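PDB 4YMR: sorting nexin-21 from Mus musculus, which binds membranes enriched in phosphatidylinositol 3-phosphate and phosphatidylinositol 4,5-bisphosphate and may act in several stages of intracellular trafficking, its C-terminal helical PXB/TPR domain forming the present chain. Local coordinates for residues A[32-37]-A[54-59]; A[63-66]-A[72-75]; A[99-104]-A[109-114]. All coordinates share one frame; numbering follows the deposited sequence.

Contact 1 (A[32-37]-A[54-59])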
# COMPACT_ATOMS: atom_id res chain seq x y z
N ALA A 32 -11.93 -18.22 6.55
CA ALA A 32 -10.72 -19.01 6.76
C ALA A 32 -9.56 -18.54 5.88
O ALA A 32 -8.42 -18.42 6.35
CB ALA A 32 -11.02 -20.49 6.55
N LEU A 33 -9.84 -18.26 4.61
CA LEU A 33 -8.83 -17.78 3.67
C LEU A 33 -8.24 -16.41 4.06
O LEU A 33 -7.02 -16.26 4.12
CB LEU A 33 -9.39 -17.73 2.25
CG LEU A 33 -9.81 -19.10 1.70
CD1 LEU A 33 -10.22 -19.00 0.24
CD2 LEU A 33 -8.67 -20.09 1.88
N TRP A 34 -9.10 -15.42 4.31
CA TRP A 34 -8.64 -14.15 4.85
C TRP A 34 -7.80 -14.35 6.13
O TRP A 34 -6.82 -13.64 6.36
CB TRP A 34 -9.81 -13.23 5.20
CG TRP A 34 -10.68 -12.69 4.06
CD1 TRP A 34 -12.03 -12.89 3.91
CD2 TRP A 34 -10.27 -11.85 2.98
NE1 TRP A 34 -12.48 -12.24 2.79
CE2 TRP A 34 -11.43 -11.58 2.20
CE3 TRP A 34 -9.05 -11.28 2.58
CZ2 TRP A 34 -11.40 -10.79 1.05
CZ3 TRP A 34 -9.02 -10.49 1.44
CH2 TRP A 34 -10.19 -10.26 0.68
N ALA A 35 -8.22 -15.29 6.97
CA ALA A 35 -7.67 -15.47 8.31
C ALA A 35 -6.24 -16.02 8.28
O ALA A 35 -5.38 -15.57 9.02
CB ALA A 35 -8.56 -16.39 9.14
N ASN A 36 -6.01 -17.01 7.41
CA ASN A 36 -4.67 -17.53 7.18
C ASN A 36 -3.74 -16.54 6.47
O ASN A 36 -2.58 -16.41 6.83
CB ASN A 36 -4.75 -18.86 6.45
CG ASN A 36 -5.44 -19.94 7.27
OD1 ASN A 36 -5.21 -20.05 8.48
ND2 ASN A 36 -6.30 -20.71 6.63
N ALA A 37 -4.26 -15.83 5.46
CA ALA A 37 -3.52 -14.75 4.83
C ALA A 37 -3.11 -13.68 5.84
O ALA A 37 -2.00 -13.16 5.78
CB ALA A 37 -4.34 -14.12 3.71
N LEU A 54 -4.66 -4.02 5.35
CA LEU A 54 -5.96 -3.36 5.42
C LEU A 54 -7.03 -4.08 4.60
O LEU A 54 -8.17 -4.19 5.05
CB LEU A 54 -5.82 -1.89 5.01
CG LEU A 54 -5.07 -1.06 6.05
CD1 LEU A 54 -4.88 0.37 5.55
CD2 LEU A 54 -5.84 -1.04 7.37
N LEU A 55 -6.67 -4.55 3.41
CA LEU A 55 -7.60 -5.32 2.59
C LEU A 55 -8.00 -6.63 3.29
O LEU A 55 -9.16 -7.04 3.26
CB LEU A 55 -7.01 -5.63 1.21
CG LEU A 55 -8.03 -6.30 0.28
CD1 LEU A 55 -8.77 -5.23 -0.49
CD2 LEU A 55 -7.36 -7.27 -0.66
N THR A 56 -7.02 -7.27 3.90
CA THR A 56 -7.25 -8.48 4.67
C THR A 56 -8.21 -8.25 5.83
O THR A 56 -9.16 -9.00 6.02
CB THR A 56 -5.93 -9.01 5.22
OG1 THR A 56 -4.98 -9.12 4.15
CG2 THR A 56 -6.14 -10.35 5.87
N LEU A 57 -7.95 -7.21 6.61
CA LEU A 57 -8.81 -6.85 7.73
C LEU A 57 -10.21 -6.45 7.27
O LEU A 57 -11.22 -6.72 7.93
CB LEU A 57 -8.18 -5.72 8.53
CG LEU A 57 -6.95 -6.11 9.33
CD1 LEU A 57 -6.21 -4.86 9.80
CD2 LEU A 57 -7.35 -6.96 10.50
N ALA A 58 -10.29 -5.80 6.12
CA ALA A 58 -11.60 -5.49 5.58
C ALA A 58 -12.35 -6.81 5.25
O ALA A 58 -13.55 -6.92 5.49
CB ALA A 58 -11.51 -4.55 4.36
N GLY A 59 -11.62 -7.80 4.73
CA GLY A 59 -12.21 -9.09 4.40
C GLY A 59 -12.74 -9.76 5.64
O GLY A 59 -13.91 -10.20 5.68

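Contact 2 (A[63-66]-A[72-75])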
# COMPACT_ATOMS: atom_id res chain seq x y z
N CYS A 63 -16.75 -10.48 6.68
CA CYS A 63 -17.15 -11.85 6.86
C CYS A 63 -17.63 -12.08 8.29
O CYS A 63 -18.67 -12.70 8.50
CB CYS A 63 -16.03 -12.83 6.48
SG CYS A 63 -15.69 -12.92 4.72
N HIS A 64 -16.91 -11.56 9.27
CA HIS A 64 -17.39 -11.66 10.64
C HIS A 64 -18.77 -11.01 10.80
O HIS A 64 -19.64 -11.60 11.42
CB HIS A 64 -16.35 -11.14 11.64
CG HIS A 64 -15.25 -12.12 11.90
ND1 HIS A 64 -13.92 -11.75 11.98
CD2 HIS A 64 -15.27 -13.47 12.08
CE1 HIS A 64 -13.17 -12.82 12.21
NE2 HIS A 64 -13.97 -13.88 12.28
N GLN A 65 -18.99 -9.83 10.22
CA GLN A 65 -20.30 -9.19 10.35
C GLN A 65 -21.43 -9.99 9.73
O GLN A 65 -22.53 -10.04 10.28
CB GLN A 65 -20.29 -7.82 9.70
CG GLN A 65 -19.74 -6.74 10.57
CD GLN A 65 -19.77 -5.41 9.89
OE1 GLN A 65 -20.81 -4.73 9.87
NE2 GLN A 65 -18.65 -5.02 9.31
N GLU A 66 -21.15 -10.58 8.57
CA GLU A 66 -22.13 -11.41 7.88
C GLU A 66 -22.47 -12.70 8.63
O GLU A 66 -23.52 -13.31 8.36
CB GLU A 66 -21.69 -11.73 6.45
CG GLU A 66 -21.48 -10.48 5.56
CD GLU A 66 -22.77 -9.74 5.18
OE1 GLU A 66 -23.87 -10.17 5.57
OE2 GLU A 66 -22.69 -8.71 4.48
N GLU A 72 -15.85 -9.91 16.78
CA GLU A 72 -14.68 -10.17 15.93
C GLU A 72 -14.52 -9.14 14.80
O GLU A 72 -13.40 -8.80 14.44
CB GLU A 72 -14.69 -11.60 15.36
CG GLU A 72 -14.37 -12.67 16.38
CD GLU A 72 -13.02 -12.46 17.04
OE1 GLU A 72 -12.00 -12.37 16.32
OE2 GLU A 72 -12.99 -12.39 18.28
N ALA A 73 -15.64 -8.66 14.27
CA ALA A 73 -15.61 -7.60 13.26
C ALA A 73 -15.10 -6.31 13.87
O ALA A 73 -14.35 -5.58 13.24
CB ALA A 73 -16.98 -7.40 12.62
N ARG A 74 -15.51 -6.02 15.10
CA ARG A 74 -15.07 -4.81 15.77
C ARG A 74 -13.56 -4.86 16.10
O ARG A 74 -12.86 -3.86 15.98
CB ARG A 74 -15.92 -4.51 17.00
CG ARG A 74 -15.57 -3.18 17.69
CD ARG A 74 -16.62 -2.75 18.71
NE ARG A 74 -16.32 -1.42 19.23
CZ ARG A 74 -15.47 -1.17 20.21
NH1 ARG A 74 -14.85 -2.18 20.80
NH2 ARG A 74 -15.24 0.07 20.61
N ALA A 75 -13.08 -6.03 16.51
CA ALA A 75 -11.63 -6.23 16.71
C ALA A 75 -10.85 -5.92 15.42
O ALA A 75 -9.83 -5.24 15.46
CB ALA A 75 -11.34 -7.65 17.20

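Contact 3 (A[99-104]-A[109-114])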
# COMPACT_ATOMS: atom_id res chain seq x y z
N ALA A 99 17.43 7.42 -3.46
CA ALA A 99 17.69 7.48 -4.89
C ALA A 99 17.65 8.93 -5.37
O ALA A 99 18.40 9.32 -6.25
CB ALA A 99 16.69 6.63 -5.66
N HIS A 100 16.77 9.72 -4.77
CA HIS A 100 16.66 11.14 -5.07
C HIS A 100 17.86 11.96 -4.60
O HIS A 100 18.30 12.88 -5.30
CB HIS A 100 15.38 11.74 -4.48
CG HIS A 100 15.02 13.08 -5.03
ND1 HIS A 100 15.30 14.26 -4.36
CD2 HIS A 100 14.41 13.43 -6.19
CE1 HIS A 100 14.87 15.27 -5.09
NE2 HIS A 100 14.33 14.81 -6.20
N VAL A 101 18.39 11.65 -3.42
CA VAL A 101 19.59 12.32 -2.91
C VAL A 101 20.78 11.98 -3.79
O VAL A 101 21.56 12.86 -4.15
CB VAL A 101 19.92 11.92 -1.46
CG1 VAL A 101 21.35 12.34 -1.10
CG2 VAL A 101 18.95 12.55 -0.51
N ARG A 102 20.91 10.70 -4.12
CA ARG A 102 21.99 10.24 -4.98
C ARG A 102 21.90 10.83 -6.40
O ARG A 102 22.90 11.30 -6.94
CB ARG A 102 22.02 8.70 -5.00
CG ARG A 102 22.78 8.11 -6.17
CD ARG A 102 22.96 6.62 -6.01
NE ARG A 102 24.20 6.29 -5.31
CZ ARG A 102 24.29 6.08 -4.00
NH1 ARG A 102 23.20 6.17 -3.24
NH2 ARG A 102 25.46 5.78 -3.46
N LEU A 103 20.70 10.82 -6.99
CA LEU A 103 20.52 11.31 -8.36
C LEU A 103 20.68 12.84 -8.48
O LEU A 103 21.00 13.35 -9.56
CB LEU A 103 19.18 10.84 -8.96
CG LEU A 103 19.09 9.34 -9.29
CD1 LEU A 103 17.64 8.84 -9.46
CD2 LEU A 103 19.92 9.01 -10.54
N SER A 104 20.46 13.55 -7.38
CA SER A 104 20.69 15.00 -7.31
C SER A 104 22.18 15.34 -7.36
O SER A 104 22.57 16.35 -7.94
CB SER A 104 20.07 15.60 -6.05
OG SER A 104 18.66 15.64 -6.14
N LEU A 109 22.48 18.90 -8.42
CA LEU A 109 21.28 19.58 -7.93
C LEU A 109 21.15 19.46 -6.41
O LEU A 109 21.89 18.71 -5.79
CB LEU A 109 20.03 19.05 -8.65
CG LEU A 109 19.99 19.25 -10.18
CD1 LEU A 109 18.84 18.50 -10.83
CD2 LEU A 109 19.91 20.72 -10.54
N ASP A 110 20.21 20.19 -5.83
CA ASP A 110 20.06 20.32 -4.38
C ASP A 110 19.56 19.03 -3.72
O ASP A 110 18.65 18.38 -4.22
CB ASP A 110 19.12 21.49 -4.04
CG ASP A 110 19.08 21.83 -2.55
OD1 ASP A 110 20.03 21.51 -1.82
OD2 ASP A 110 18.09 22.45 -2.11
N LYS A 111 20.17 18.68 -2.58
CA LYS A 111 19.89 17.43 -1.88
C LYS A 111 19.17 17.63 -0.57
O LYS A 111 18.69 16.68 0.01
CB LYS A 111 21.20 16.75 -1.48
CG LYS A 111 21.91 15.94 -2.51
CD LYS A 111 23.17 15.36 -1.85
CE LYS A 111 24.04 16.47 -1.23
NZ LYS A 111 24.25 16.36 0.25
N ARG A 112 19.12 18.86 -0.08
CA ARG A 112 18.90 19.01 1.36
C ARG A 112 17.48 18.93 1.91
O ARG A 112 17.28 18.98 3.13
CB ARG A 112 19.62 20.25 1.90
CG ARG A 112 19.01 21.54 1.54
CD ARG A 112 20.11 22.56 1.39
NE ARG A 112 19.94 23.33 0.17
CZ ARG A 112 19.62 24.62 0.15
NH1 ARG A 112 19.45 25.28 1.29
NH2 ARG A 112 19.48 25.24 -1.01
N GLN A 113 16.48 18.79 1.04
CA GLN A 113 15.12 18.59 1.53
C GLN A 113 14.85 17.10 1.55
O GLN A 113 14.14 16.59 2.41
CB GLN A 113 14.10 19.31 0.65
CG GLN A 113 12.90 19.82 1.43
CD GLN A 113 13.22 21.04 2.30
OE1 GLN A 113 14.37 21.51 2.34
NE2 GLN A 113 12.21 21.55 3.00
N SER A 114 15.45 16.42 0.59
CA SER A 114 15.39 14.98 0.51
C SER A 114 16.27 14.34 1.59
O SER A 114 15.96 13.28 2.13
CB SER A 114 15.82 14.52 -0.87
OG SER A 114 14.68 14.20 -1.63
O HOH W 1 17.66 15.56 -3.95

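Contact 1 (A[32-37]-A[54-59])
Trp-34 lays one face of its indole against Gly-59, whose CA stands over the five-membered ring in a CH-pi contact, 3.5 Å from that ring's centroid and 13° off its normal. The nearest single ring atom is CE2, 3.4 Å from Gly-59 CA. Glycine suits this place because a side chain would point straight into the indole. The six-membered half of the ring system extends toward Leu-55, where Trp-34 CZ3 lies 4.2 Å from Leu-55 CD2. Beside the ring, Thr-56 turns its methyl to the tryptophan's backbone, with CG2 3.4 Å from Trp-34 O. These contacts join helices 27-43 and 52-66, whose short segments run roughly antiparallel, at 146° and with axes 9.1 Å apart at their closest approach, as in the stacked helices of tetratricopeptide repeats. Replacing the indole of Trp-34 by the methyl of an alanine would probably open a gap between the helices and leave Gly-59 without its aromatic cover. Further out, the indole is positioned by a hydrogen bond between NE1 and Thr-22 OG1, by Ala-18 of helix 12-24 and by Leu-138 of the second subunit. With OG1 beside its own backbone N (chi1 -51°), Thr-56 hydrogen-bonds to Arg-52 O and Gln-41 NE2, which fixes the methyl's direction.

Contact 2 (A[63-66]-A[72-75])
One face of the His-64 imidazole is covered by the CB methylene of Glu-72 in a CH-pi contact. Glu-72 CB sits over the middle of the ring, 3.5 Å from its centroid and 12° off the normal, so all five ring atoms share the contact. A chi1 of -78° places the ring on the backbone N side of His-64, directed to the facing helix. Glutamate can serve here because it offers its aliphatic base to the ring while its chain, bent at chi2, leads the carboxylate off; the ring and carboxylate planes stand 84° apart.

Van der Waals packing centres on Ala-73. Its methyl group fits between two side chains, with CB 3.5 Å from Gln-65 CG and 3.9 Å from His-64 CB. The small residue permits a tight approach of the backbones, His-64 CA lying 5.1 Å from Ala-73 CA. Gln-65 contributes its aliphatic portion, while its NE2 makes a weak hydrogen bond back to Ala-61 O in its own helix.

The electrostatic share is modest. His-64 NE2 and Glu-72 OE1 are 4.7 Å apart, too far for a direct bond, although the nearby carboxylate might slightly stabilise a protonated imidazole.

The contact joins the C-terminal end of helix 52-66 to the start of helix 70-85, just past the short turn between them, a helical hairpin as found in tetratricopeptide repeat arrays. On one flank, His-64 rests on Leu-31 and Cys-63 on Ala-30 of helix 27-43. Gln-65 and Ala-73 pack on Leu-103 of the second subunit, whose Lys-135 forms a salt bridge with Glu-66, so the hairpin also adjoins helices of the partner chain.

Contact 3 (A[99-104]-A[109-114])
Val-101 and Lys-111 pack their aliphatic parts obliquely across one another: Val-101 CG1 touches Lys-111 CD at 3.6 Å, while Lys-111 CG lies over Val-101 O. The other valine branch, CG2, points to Ser-114 CB at 3.7 Å. A branched residue suits this spot because its two methyls serve two partners. Lysine lends its methylenes, and its bent chain carries NZ to a salt bridge with Glu-115. With CG anti to the backbone N (chi1 -165°), the His-100 ring reaches across so that ND1 gives Ser-114 OG a weak, strongly bent hydrogen bond of 2.8 Å. Together these contacts close a helical hairpin, helix 93-106 against helix 112-122, of the type that builds tetratricopeptide repeat domains. Where the turn re-enters, Leu-109 N donates to Ser-104 O, nearly straight at 170° and 2.6 Å long. Asp-110 stands ahead of the second helix in an Asx turn, its OD1 accepting a capping bond from Arg-112 N above the carboxylate plane; Arg-112 NE reaches the same oxygen from the opposite face in a 2.7 Å salt bridge. Ser-104 OG hydrogen-bonds to Arg-74 NE of the second subunit.

From the N terminus, contact 1 comes first, bringing helix 27-43 back against helix 52-66 across sixteen intervening residues. Contact 2 then closes the much shorter turn to helix 70-85, and contact 3 the similarly tight turn between helices 93-106 and 112-122. The three follow in series, none nesting or crossing. Contacts 1 and 2 share helix 52-66 and touch where Trp-34 CD1 meets Cys-63 SG at 3.8 Å. Contact 3 belongs to the other half of an elongated chain, its centre about 46 Å from that of contact 2. Across subunits, however, residues of contact 3 pack on those of contact 2, as befits a domain-swapped dimer.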